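Local coordinates for ABC transporter sugar binding protein (Xanthomonas axonopodis pv. citri, PDB 3UOR) that probably binds maltose or related sugars in the periplasm as the solute-binding component of an ABC transporter, at residues 271-276 with 282-287; 152-155 with 161-164; 345-350 with 356-361. All blocks are in the same frame, centred on the assembly; numbering follows the deposited sequence.

Contact 1 of 3, residues 271-276 with 282-287; sequences EFKLRQ and GNWGTA
Trp284 reaches back from the start of strand 284-287 and lays its indole against the last turn of helix 267-275, where Phe272 and Gln276 receive it. A chi1 of 64° puts its CG between the backbone N and the carbonyl carbon, and this turns the indole toward the helix. The CB of Phe272 sits over one face of the six-membered ring, 3.7 Å from its centroid, a CH-pi contact that is off-centre toward the rim; the closest pair is Phe272 CB to Trp284 CH2 at 3.4 Å. The phenyl ring itself leans away. Its plane stands at 43° to the indole, with the centroids 5.3 Å apart, so the two rings meet obliquely. Lys273 runs at about a right angle to the tryptophan side chain, touching it with CG, 4.0 Å from Trp284 CZ2, and its extended chain leads away from the indole. In the fold this joins a helix to a strand that pairs antiparallel with strand 134-150, within one lobe of a periplasmic binding protein. Phe148, Phe254 and Trp251 also meet the Phe272 ring, and Phe255 makes an edge-to-face pair with Trp284.

The polar part of the contact is a single hydrogen bond, from Trp284 NE1 to Gln276 OE1 at 3.0 Å, and it is noticeably bent, with 147° at the hydrogen. Gln276, just past the end of the helix, sends CG anti to its backbone N and keeps the chain extended, which brings the amide up to the pyrrole edge with its plane turned steeply from the indole. The N-H meets OE1 from above the carbonyl plane, not on a lone pair. On the other side of the amide, Gln276 NE2 makes a weak bond to Lys273 O, which helps to set the rotation of the group.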
ATOM      1  N   GLU A 271     -13.497   9.248  -5.122  1.00 54.63           N
ATOM      2  CA  GLU A 271     -14.619   8.504  -5.684  1.00 44.56           C
ATOM      3  C   GLU A 271     -15.868   8.592  -4.835  1.00 49.25           C
ATOM      4  O   GLU A 271     -16.966   8.725  -5.373  1.00 51.23           O
ATOM      5  CB  GLU A 271     -14.223   7.054  -5.916  1.00 44.27           C
ATOM      6  CG  GLU A 271     -13.037   6.936  -6.849  1.00 45.54           C
ATOM      7  CD  GLU A 271     -13.265   7.690  -8.142  1.00 64.94           C
ATOM      8  OE1 GLU A 271     -14.393   7.639  -8.674  1.00 67.58           O
ATOM      9  OE2 GLU A 271     -12.323   8.348  -8.626  1.00 80.89           O
ATOM     10  N   PHE A 272     -15.715   8.519  -3.515  1.00 46.37           N
ATOM     11  CA  PHE A 272     -16.873   8.645  -2.635  1.00 43.89           C
ATOM     12  C   PHE A 272     -17.398  10.078  -2.677  1.00 56.09           C
ATOM     13  O   PHE A 272     -18.608  10.305  -2.655  1.00 50.40           O
ATOM     14  CB  PHE A 272     -16.529   8.294  -1.183  1.00 42.30           C
ATOM     15  CG  PHE A 272     -16.508   6.816  -0.886  1.00 44.56           C
ATOM     16  CD1 PHE A 272     -17.675   6.077  -0.875  1.00 50.82           C
ATOM     17  CD2 PHE A 272     -15.329   6.179  -0.579  1.00 50.99           C
ATOM     18  CE1 PHE A 272     -17.655   4.725  -0.574  1.00 51.79           C
ATOM     19  CE2 PHE A 272     -15.306   4.823  -0.287  1.00 53.05           C
ATOM     20  CZ  PHE A 272     -16.460   4.103  -0.281  1.00 49.52           C
ATOM     21  N   LYS A 273     -16.486  11.047  -2.707  1.00 54.63           N
ATOM     22  CA  LYS A 273     -16.889  12.443  -2.783  1.00 57.48           C
ATOM     23  C   LYS A 273     -17.809  12.652  -3.975  1.00 62.21           C
ATOM     24  O   LYS A 273     -18.854  13.291  -3.855  1.00 61.96           O
ATOM     25  CB  LYS A 273     -15.678  13.360  -2.909  1.00 59.64           C
ATOM     26  CG  LYS A 273     -15.000  13.728  -1.599  1.00 61.17           C
ATOM     27  CD  LYS A 273     -13.781  14.603  -1.883  1.00 65.38           C
ATOM     28  CE  LYS A 273     -13.007  14.990  -0.628  1.00 68.16           C
ATOM     29  NZ  LYS A 273     -11.596  15.415  -0.965  1.00 71.77           N
ATOM     30  N   LEU A 274     -17.424  12.096  -5.121  1.00 57.02           N
ATOM     31  CA  LEU A 274     -18.188  12.281  -6.349  1.00 56.07           C
ATOM     32  C   LEU A 274     -19.591  11.678  -6.304  1.00 63.40           C
ATOM     33  O   LEU A 274     -20.509  12.174  -6.954  1.00 69.34           O
ATOM     34  CB  LEU A 274     -17.438  11.690  -7.536  1.00 55.56           C
ATOM     35  CG  LEU A 274     -16.143  12.366  -7.976  1.00 56.52           C
ATOM     36  CD1 LEU A 274     -15.655  11.696  -9.238  1.00 56.60           C
ATOM     37  CD2 LEU A 274     -16.368  13.854  -8.208  1.00 67.16           C
ATOM     38  N   ARG A 275     -19.761  10.606  -5.545  1.00 57.15           N
ATOM     39  CA  ARG A 275     -21.015   9.866  -5.572  1.00 58.44           C
ATOM     40  C   ARG A 275     -21.845  10.088  -4.315  1.00 59.48           C
ATOM     41  O   ARG A 275     -22.962   9.593  -4.192  1.00 63.23           O
ATOM     42  CB  ARG A 275     -20.743   8.377  -5.811  1.00 52.45           C
ATOM     43  CG  ARG A 275     -19.942   8.130  -7.087  1.00 51.44           C
ATOM     44  CD  ARG A 275     -19.558   6.671  -7.219  1.00 56.01           C
ATOM     45  NE  ARG A 275     -18.992   6.397  -8.533  1.00 55.18           N
ATOM     46  CZ  ARG A 275     -17.848   6.909  -8.970  1.00 63.64           C
ATOM     47  NH1 ARG A 275     -17.150   7.726  -8.194  1.00 66.81           N
ATOM     48  NH2 ARG A 275     -17.405   6.614 -10.187  1.00 62.42           N
ATOM     49  N   GLN A 276     -21.270  10.832  -3.386  1.00 57.14           N
ATOM     50  CA  GLN A 276     -21.940  11.311  -2.185  1.00 59.87           C
ATOM     51  C   GLN A 276     -23.332  11.861  -2.532  1.00 65.56           C
ATOM     52  O   GLN A 276     -23.449  12.949  -3.102  1.00 64.63           O
ATOM     53  CB  GLN A 276     -21.065  12.432  -1.637  1.00 71.49           C
ATOM     54  CG  GLN A 276     -21.337  12.967  -0.261  1.00 78.11           C
ATOM     55  CD  GLN A 276     -20.242  13.945   0.136  1.00 81.80           C
ATOM     56  OE1 GLN A 276     -19.887  14.073   1.308  1.00 86.78           O
ATOM     57  NE2 GLN A 276     -19.677  14.618  -0.857  1.00 77.44           N
ATOM     58  N   GLY A 282     -20.550  14.997   4.666  1.00 60.56           N
ATOM     59  CA  GLY A 282     -20.154  14.904   6.064  1.00 57.30           C
ATOM     60  C   GLY A 282     -20.757  13.782   6.912  1.00 60.25           C
ATOM     61  O   GLY A 282     -20.558  13.755   8.126  1.00 63.39           O
ATOM     62  N   ASN A 283     -21.495  12.863   6.295  1.00 49.72           N
ATOM     63  CA  ASN A 283     -21.966  11.678   7.007  1.00 54.24           C
ATOM     64  C   ASN A 283     -21.106  10.434   6.770  1.00 49.23           C
ATOM     65  O   ASN A 283     -21.503   9.323   7.115  1.00 54.69           O
ATOM     66  CB  ASN A 283     -23.436  11.391   6.699  1.00 66.94           C
ATOM     67  CG  ASN A 283     -24.372  12.273   7.502  1.00 86.18           C
ATOM     68  OD1 ASN A 283     -24.544  12.079   8.709  1.00 94.27           O
ATOM     69  ND2 ASN A 283     -24.968  13.263   6.842  1.00 92.67           N
ATOM     70  N   TRP A 284     -19.926  10.622   6.185  1.00 31.94           N
ATOM     71  CA  TRP A 284     -18.969   9.533   6.080  1.00 38.46           C
ATOM     72  C   TRP A 284     -17.570  10.073   6.298  1.00 41.69           C
ATOM     73  O   TRP A 284     -17.320  11.263   6.125  1.00 42.70           O
ATOM     74  CB  TRP A 284     -19.063   8.848   4.715  1.00 29.72           C
ATOM     75  CG  TRP A 284     -18.695   9.755   3.584  1.00 34.81           C
ATOM     76  CD1 TRP A 284     -19.487  10.716   3.015  1.00 32.01           C
ATOM     77  CD2 TRP A 284     -17.443   9.800   2.884  1.00 35.40           C
ATOM     78  NE1 TRP A 284     -18.807  11.343   2.004  1.00 40.70           N
ATOM     79  CE2 TRP A 284     -17.550  10.805   1.905  1.00 37.72           C
ATOM     80  CE3 TRP A 284     -16.236   9.106   3.006  1.00 35.19           C
ATOM     81  CZ2 TRP A 284     -16.509  11.123   1.051  1.00 37.08           C
ATOM     82  CZ3 TRP A 284     -15.198   9.420   2.153  1.00 37.19           C
ATOM     83  CH2 TRP A 284     -15.340  10.420   1.186  1.00 43.16           C
ATOM     84  N   GLY A 285     -16.657   9.191   6.677  1.00 41.05           N
ATOM     85  CA  GLY A 285     -15.294   9.590   6.908  1.00 38.34           C
ATOM     86  C   GLY A 285     -14.341   8.438   6.797  1.00 41.85           C
ATOM     87  O   GLY A 285     -14.721   7.358   6.352  1.00 36.89           O
ATOM     88  N   THR A 286     -13.103   8.673   7.216  1.00 32.44           N
ATOM     89  CA  THR A 286     -12.081   7.655   7.202  1.00 36.12           C
ATOM     90  C   THR A 286     -11.517   7.524   8.616  1.00 39.99           C
ATOM     91  O   THR A 286     -11.477   8.502   9.349  1.00 36.57           O
ATOM     92  CB  THR A 286     -10.960   8.065   6.246  1.00 41.66           C
ATOM     93  OG1 THR A 286     -10.425   9.312   6.676  1.00 36.17           O
ATOM     94  CG2 THR A 286     -11.488   8.235   4.834  1.00 37.29           C
ATOM     95  N   ALA A 287     -11.092   6.321   9.003  1.00 29.41           N
ATOM     96  CA  ALA A 287     -10.547   6.097  10.340  1.00 29.21           C
ATOM     97  C   ALA A 287      -9.408   5.111  10.223  1.00 33.97           C
ATOM     98  O   ALA A 287      -9.464   4.187   9.428  1.00 36.82           O
ATOM     99  CB  ALA A 287     -11.627   5.542  11.317  1.00 22.96           C
TER

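Contact 2 of 3, residues 152-155 with 161-164; sequences DLLR and QMPK
The flat group here is the peptide that joins Gln161 to Met162, and Leu154 CD2 lies over one of its faces, 3.9 Å from Gln161 O. That is a packing contact between a methyl and an oxygen, with no hydrogen bond spanning the two segments. The main touch is between Leu154 and Met162, whose CA atoms are 7.8 Å apart. Leu154 CD2 comes to 3.6 Å from the sulfur, Met162 SD, and to 3.9 Å from Met162 CG, while the other methyl, Leu154 CD1, stays at 4.2 Å from Met162 SD. One branch of the leucine thus does most of the work. Its reach comes from the first torsion: with chi1 at 180°, CG stands opposite the backbone N and the fork extends from the helix toward 161-164. The methionine takes a different shape, bent at both chi2 and chi3, which turns its thioether in beside the leucine instead of letting it run straight out.

Chemically the contact is apolar and modest in area, a helix closed against the extended chain that follows it after a short loop. Leu154 also rests on Tyr149 of strand 134-150 and on Val172 of helix 166-180. Met162 reaches Leu147 and Tyr149 of that same strand and Phe261 of strand 259-264, so Leu154 and Pro163 face helix 166-180 while Met162 lies on the sheet.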
ATOM      1  N   ASP A 152     -23.406   8.244  10.116  1.00 41.48           N
ATOM      2  CA  ASP A 152     -24.793   8.057  10.516  1.00 42.38           C
ATOM      3  C   ASP A 152     -25.057   6.610  10.950  1.00 46.06           C
ATOM      4  O   ASP A 152     -25.610   6.377  12.019  1.00 48.34           O
ATOM      5  CB  ASP A 152     -25.737   8.489   9.389  1.00 47.73           C
ATOM      6  CG  ASP A 152     -25.431   7.800   8.065  1.00 60.68           C
ATOM      7  OD1 ASP A 152     -24.320   7.257   7.915  1.00 60.18           O
ATOM      8  OD2 ASP A 152     -26.303   7.806   7.168  1.00 66.94           O
ATOM      9  N   LEU A 153     -24.637   5.636  10.147  1.00 48.05           N
ATOM     10  CA  LEU A 153     -24.853   4.228  10.508  1.00 39.46           C
ATOM     11  C   LEU A 153     -24.112   3.856  11.797  1.00 40.89           C
ATOM     12  O   LEU A 153     -24.597   3.060  12.594  1.00 40.06           O
ATOM     13  CB  LEU A 153     -24.444   3.300   9.360  1.00 34.71           C
ATOM     14  CG  LEU A 153     -25.512   2.897   8.329  1.00 49.46           C
ATOM     15  CD1 LEU A 153     -26.321   4.091   7.878  1.00 62.43           C
ATOM     16  CD2 LEU A 153     -24.916   2.161   7.112  1.00 32.63           C
ATOM     17  N   LEU A 154     -22.933   4.440  12.001  1.00 41.03           N
ATOM     18  CA  LEU A 154     -22.162   4.205  13.219  1.00 35.03           C
ATOM     19  C   LEU A 154     -22.914   4.741  14.443  1.00 38.56           C
ATOM     20  O   LEU A 154     -23.001   4.072  15.482  1.00 38.58           O
ATOM     21  CB  LEU A 154     -20.793   4.876  13.122  1.00 30.85           C
ATOM     22  CG  LEU A 154     -19.892   4.701  14.340  1.00 33.84           C
ATOM     23  CD1 LEU A 154     -19.509   3.239  14.524  1.00 33.65           C
ATOM     24  CD2 LEU A 154     -18.648   5.553  14.177  1.00 32.83           C
ATOM     25  N   ARG A 155     -23.453   5.950  14.302  1.00 32.82           N
ATOM     26  CA  ARG A 155     -24.240   6.598  15.350  1.00 37.06           C
ATOM     27  C   ARG A 155     -25.537   5.831  15.642  1.00 46.64           C
ATOM     28  O   ARG A 155     -25.938   5.683  16.800  1.00 45.80           O
ATOM     29  CB  ARG A 155     -24.528   8.070  14.969  1.00 44.94           C
ATOM     30  CG  ARG A 155     -25.536   8.797  15.890  1.00 43.59           C
ATOM     31  CD  ARG A 155     -25.652  10.286  15.559  1.00 47.65           C
ATOM     32  NE  ARG A 155     -25.418  10.577  14.149  1.00 62.13           N
ATOM     33  CZ  ARG A 155     -24.325  11.182  13.684  1.00 76.18           C
ATOM     34  NH1 ARG A 155     -23.376  11.566  14.540  1.00 78.57           N
ATOM     35  NH2 ARG A 155     -24.176  11.404  12.368  1.00 69.10           N
ATOM     36  N   GLN A 161     -17.629   7.305  18.324  1.00 37.35           N
ATOM     37  CA  GLN A 161     -16.207   7.027  18.107  1.00 33.62           C
ATOM     38  C   GLN A 161     -16.040   5.772  17.255  1.00 37.09           C
ATOM     39  O   GLN A 161     -16.752   4.775  17.439  1.00 32.82           O
ATOM     40  CB  GLN A 161     -15.510   6.758  19.450  1.00 35.86           C
ATOM     41  CG  GLN A 161     -15.699   7.843  20.503  1.00 33.42           C
ATOM     42  CD  GLN A 161     -15.300   9.192  19.990  1.00 34.04           C
ATOM     43  OE1 GLN A 161     -14.113   9.466  19.778  1.00 38.60           O
ATOM     44  NE2 GLN A 161     -16.292  10.054  19.772  1.00 42.02           N
ATOM     45  N   MET A 162     -15.100   5.804  16.321  1.00 38.86           N
ATOM     46  CA  MET A 162     -14.722   4.582  15.634  1.00 38.55           C
ATOM     47  C   MET A 162     -13.875   3.775  16.608  1.00 41.07           C
ATOM     48  O   MET A 162     -13.230   4.343  17.483  1.00 35.15           O
ATOM     49  CB  MET A 162     -13.965   4.875  14.333  1.00 33.45           C
ATOM     50  CG  MET A 162     -14.867   5.265  13.175  1.00 32.06           C
ATOM     51  SD  MET A 162     -15.851   3.877  12.589  1.00 34.51           S
ATOM     52  CE  MET A 162     -14.647   3.174  11.443  1.00 22.97           C
ATOM     53  N   PRO A 163     -13.913   2.437  16.480  1.00 34.99           N
ATOM     54  CA  PRO A 163     -13.133   1.489  17.296  1.00 33.67           C
ATOM     55  C   PRO A 163     -11.642   1.640  17.036  1.00 37.10           C
ATOM     56  O   PRO A 163     -11.285   1.992  15.909  1.00 33.03           O
ATOM     57  CB  PRO A 163     -13.585   0.118  16.773  1.00 33.10           C
ATOM     58  CG  PRO A 163     -14.070   0.401  15.352  1.00 32.62           C
ATOM     59  CD  PRO A 163     -14.728   1.758  15.458  1.00 29.40           C
ATOM     60  N   LYS A 164     -10.797   1.383  18.038  1.00 29.02           N
ATOM     61  CA  LYS A 164      -9.352   1.458  17.832  1.00 30.89           C
ATOM     62  C   LYS A 164      -8.671   0.138  18.121  1.00 38.43           C
ATOM     63  O   LYS A 164      -7.542  -0.085  17.675  1.00 33.17           O
ATOM     64  CB  LYS A 164      -8.711   2.548  18.701  1.00 35.41           C
ATOM     65  CG  LYS A 164      -9.223   3.953  18.421  1.00 34.97           C
ATOM     66  CD  LYS A 164      -8.448   4.990  19.239  1.00 31.11           C
ATOM     67  CE  LYS A 164      -8.895   6.398  18.877  1.00 35.94           C
ATOM     68  NZ  LYS A 164      -7.870   7.410  19.266  1.00 36.84           N
TER

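Contact 3 of 3, residues 345-350 with 356-361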
ATOM      1  N   SER A 345       6.457  16.580   6.604  1.00 31.80           N
ATOM      2  CA  SER A 345       6.351  18.011   6.377  1.00 42.24           C
ATOM      3  C   SER A 345       5.303  18.336   5.311  1.00 37.30           C
ATOM      4  O   SER A 345       4.676  19.387   5.356  1.00 38.68           O
ATOM      5  CB  SER A 345       7.721  18.667   6.125  1.00 40.21           C
ATOM      6  OG  SER A 345       8.300  18.235   4.918  1.00 53.75           O
ATOM      7  N   THR A 346       5.081  17.429   4.368  1.00 34.43           N
ATOM      8  CA  THR A 346       4.013  17.667   3.405  1.00 39.02           C
ATOM      9  C   THR A 346       2.677  17.621   4.122  1.00 34.36           C
ATOM     10  O   THR A 346       1.762  18.354   3.780  1.00 33.49           O
ATOM     11  CB  THR A 346       3.998  16.637   2.299  1.00 35.21           C
ATOM     12  OG1 THR A 346       5.297  16.569   1.721  1.00 33.47           O
ATOM     13  CG2 THR A 346       3.007  17.045   1.219  1.00 28.98           C
ATOM     14  N   TRP A 347       2.588  16.757   5.132  1.00 36.01           N
ATOM     15  CA  TRP A 347       1.359  16.590   5.900  1.00 33.05           C
ATOM     16  C   TRP A 347       1.064  17.794   6.782  1.00 39.40           C
ATOM     17  O   TRP A 347      -0.068  17.963   7.225  1.00 41.99           O
ATOM     18  CB  TRP A 347       1.403  15.301   6.733  1.00 29.84           C
ATOM     19  CG  TRP A 347       1.021  14.089   5.883  1.00 36.19           C
ATOM     20  CD1 TRP A 347       1.863  13.298   5.167  1.00 31.31           C
ATOM     21  CD2 TRP A 347      -0.305  13.600   5.630  1.00 33.14           C
ATOM     22  NE1 TRP A 347       1.153  12.326   4.501  1.00 33.76           N
ATOM     23  CE2 TRP A 347      -0.184  12.499   4.761  1.00 33.97           C
ATOM     24  CE3 TRP A 347      -1.580  13.982   6.061  1.00 31.39           C
ATOM     25  CZ2 TRP A 347      -1.287  11.767   4.326  1.00 31.11           C
ATOM     26  CZ3 TRP A 347      -2.677  13.258   5.624  1.00 34.72           C
ATOM     27  CH2 TRP A 347      -2.520  12.156   4.764  1.00 30.87           C
ATOM     28  N   LYS A 348       2.076  18.631   7.026  1.00 36.13           N
ATOM     29  CA  LYS A 348       1.878  19.825   7.856  1.00 38.09           C
ATOM     30  C   LYS A 348       1.330  21.000   7.049  1.00 35.56           C
ATOM     31  O   LYS A 348       0.816  21.952   7.615  1.00 46.43           O
ATOM     32  CB  LYS A 348       3.169  20.229   8.577  1.00 44.08           C
ATOM     33  CG  LYS A 348       3.620  19.235   9.656  1.00 49.66           C
ATOM     34  CD  LYS A 348       5.025  19.561  10.134  1.00 67.23           C
ATOM     35  CE  LYS A 348       5.767  18.305  10.599  1.00 75.56           C
ATOM     36  NZ  LYS A 348       7.191  18.265  10.101  1.00 80.42           N
ATOM     37  N   LEU A 349       1.457  20.938   5.725  1.00 40.99           N
ATOM     38  CA  LEU A 349       0.905  21.985   4.859  1.00 37.85           C
ATOM     39  C   LEU A 349      -0.610  22.072   5.021  1.00 44.53           C
ATOM     40  O   LEU A 349      -1.297  21.053   5.115  1.00 47.89           O
ATOM     41  CB  LEU A 349       1.292  21.741   3.395  1.00 31.48           C
ATOM     42  CG  LEU A 349       2.796  21.823   3.135  1.00 35.66           C
ATOM     43  CD1 LEU A 349       3.124  21.422   1.721  1.00 42.27           C
ATOM     44  CD2 LEU A 349       3.307  23.268   3.417  1.00 40.66           C
ATOM     45  N   PRO A 350      -1.142  23.297   5.075  1.00 53.39           N
ATOM     46  CA  PRO A 350      -2.577  23.458   5.341  1.00 60.16           C
ATOM     47  C   PRO A 350      -3.481  22.654   4.391  1.00 54.47           C
ATOM     48  O   PRO A 350      -4.497  22.116   4.820  1.00 55.41           O
ATOM     49  CB  PRO A 350      -2.788  24.968   5.182  1.00 69.37           C
ATOM     50  CG  PRO A 350      -1.444  25.567   5.551  1.00 62.22           C
ATOM     51  CD  PRO A 350      -0.433  24.587   5.008  1.00 54.93           C
ATOM     52  N   ALA A 356     -10.121  16.838   6.478  1.00 36.89           N
ATOM     53  CA  ALA A 356     -10.690  15.946   7.477  1.00 33.37           C
ATOM     54  C   ALA A 356     -10.673  14.488   7.043  1.00 38.01           C
ATOM     55  O   ALA A 356     -10.637  13.588   7.878  1.00 44.16           O
ATOM     56  CB  ALA A 356     -12.122  16.381   7.819  1.00 36.29           C
ATOM     57  N   LEU A 357     -10.701  14.252   5.741  1.00 38.78           N
ATOM     58  CA  LEU A 357     -10.702  12.883   5.233  1.00 40.86           C
ATOM     59  C   LEU A 357      -9.285  12.338   5.050  1.00 41.05           C
ATOM     60  O   LEU A 357      -9.085  11.124   4.971  1.00 36.73           O
ATOM     61  CB  LEU A 357     -11.478  12.813   3.921  1.00 37.03           C
ATOM     62  CG  LEU A 357     -12.955  13.135   4.081  1.00 37.12           C
ATOM     63  CD1 LEU A 357     -13.591  13.372   2.727  1.00 43.21           C
ATOM     64  CD2 LEU A 357     -13.636  11.993   4.809  1.00 38.87           C
ATOM     65  N   ALA A 358      -8.303  13.237   4.980  1.00 32.19           N
ATOM     66  CA  ALA A 358      -6.921  12.801   4.829  1.00 30.34           C
ATOM     67  C   ALA A 358      -6.340  12.420   6.184  1.00 26.95           C
ATOM     68  O   ALA A 358      -5.414  11.624   6.271  1.00 28.90           O
ATOM     69  CB  ALA A 358      -6.063  13.890   4.148  1.00 28.75           C
ATOM     70  N   HIS A 359      -6.909  12.970   7.251  1.00 26.62           N
ATOM     71  CA  HIS A 359      -6.280  12.866   8.575  1.00 30.92           C
ATOM     72  C   HIS A 359      -5.979  11.411   8.963  1.00 38.03           C
ATOM     73  O   HIS A 359      -4.918  11.108   9.505  1.00 35.71           O
ATOM     74  CB  HIS A 359      -7.162  13.540   9.640  1.00 33.39           C
ATOM     75  CG  HIS A 359      -6.645  13.394  11.033  1.00 57.78           C
ATOM     76  ND1 HIS A 359      -5.875  14.360  11.644  1.00 71.72           N
ATOM     77  CD2 HIS A 359      -6.781  12.391  11.933  1.00 67.27           C
ATOM     78  CE1 HIS A 359      -5.559  13.958  12.863  1.00 78.00           C
ATOM     79  NE2 HIS A 359      -6.095  12.767  13.063  1.00 74.53           N
ATOM     80  N   ALA A 360      -6.922  10.514   8.693  1.00 36.80           N
ATOM     81  CA  ALA A 360      -6.782   9.134   9.140  1.00 32.35           C
ATOM     82  C   ALA A 360      -5.596   8.451   8.467  1.00 23.95           C
ATOM     83  O   ALA A 360      -4.839   7.725   9.112  1.00 24.30           O
ATOM     84  CB  ALA A 360      -8.078   8.355   8.899  1.00 31.96           C
ATOM     85  N   PHE A 361      -5.424   8.705   7.172  1.00 23.07           N
ATOM     86  CA  PHE A 361      -4.256   8.223   6.435  1.00 25.86           C
ATOM     87  C   PHE A 361      -2.961   8.767   7.010  1.00 35.95           C
ATOM     88  O   PHE A 361      -2.016   8.023   7.238  1.00 30.23           O
ATOM     89  CB  PHE A 361      -4.370   8.601   4.968  1.00 28.41           C
ATOM     90  CG  PHE A 361      -5.457   7.864   4.245  1.00 29.75           C
ATOM     91  CD1 PHE A 361      -5.302   6.512   3.925  1.00 29.33           C
ATOM     92  CD2 PHE A 361      -6.628   8.514   3.877  1.00 25.77           C
ATOM     93  CE1 PHE A 361      -6.306   5.818   3.245  1.00 26.64           C
ATOM     94  CE2 PHE A 361      -7.646   7.826   3.207  1.00 35.09           C
ATOM     95  CZ  PHE A 361      -7.475   6.468   2.885  1.00 32.47           C
TER
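Apolar packing first: the benzo end of the Trp347 indole points from the 345-348 turn at the segment 356-361. Its CZ3 lies 3.7 Å from Ala358 CB, and CH2 comes to 4.0 Å from Phe361 CB, which meets the indole at a slant. A chi1 of -82° swings the indole out on the backbone N side, and the ring spans the gap between the two backbones, which come no nearer than 8.9 Å between the CA atoms of Trp347 and His359. The Phe361 ring turns away, onto strand 134-150 and Val269 of helix 267-275.

The second kind is an aromatic edge against a carbonyl. Ala358 O lies near the indole plane, 3.3 Å from Trp347 CZ3 and the same from CH2, and so faces the rim hydrogens. No conventional hydrogen bond passes between the segments. The polar end of the tryptophan is used on the far side of the ring, where Trp347 NE1 donates to Pro341 O.

Such an edge approach sets the partly negative oxygen against the slightly positive C-H rim, probably a weakly favourable electrostatic term beside the apolar packing that joins helix 344-348 to the chain leading into helix 359-364.

How the contacts relate
Contact 1 and contact 3 each rest on a tryptophan, but the first presents a face to a CB and its N-H to a glutamine of the same contact, while the second uses its rim and sends its N-H to an outside carbonyl. Contact 2 has no hydrogen bond and relies on a leucine and a thioether. Contact 3 is the buried one; the other two are only partly so. All three border strand 134-150. Segment 282-287 is shared ground: Ala287 packs on Met162 of contact 2, and Thr286 OG1 lies 2.8 Å from Leu357 O of contact 3, a probable hydrogen bond. Contacts 2 and 3 do not touch.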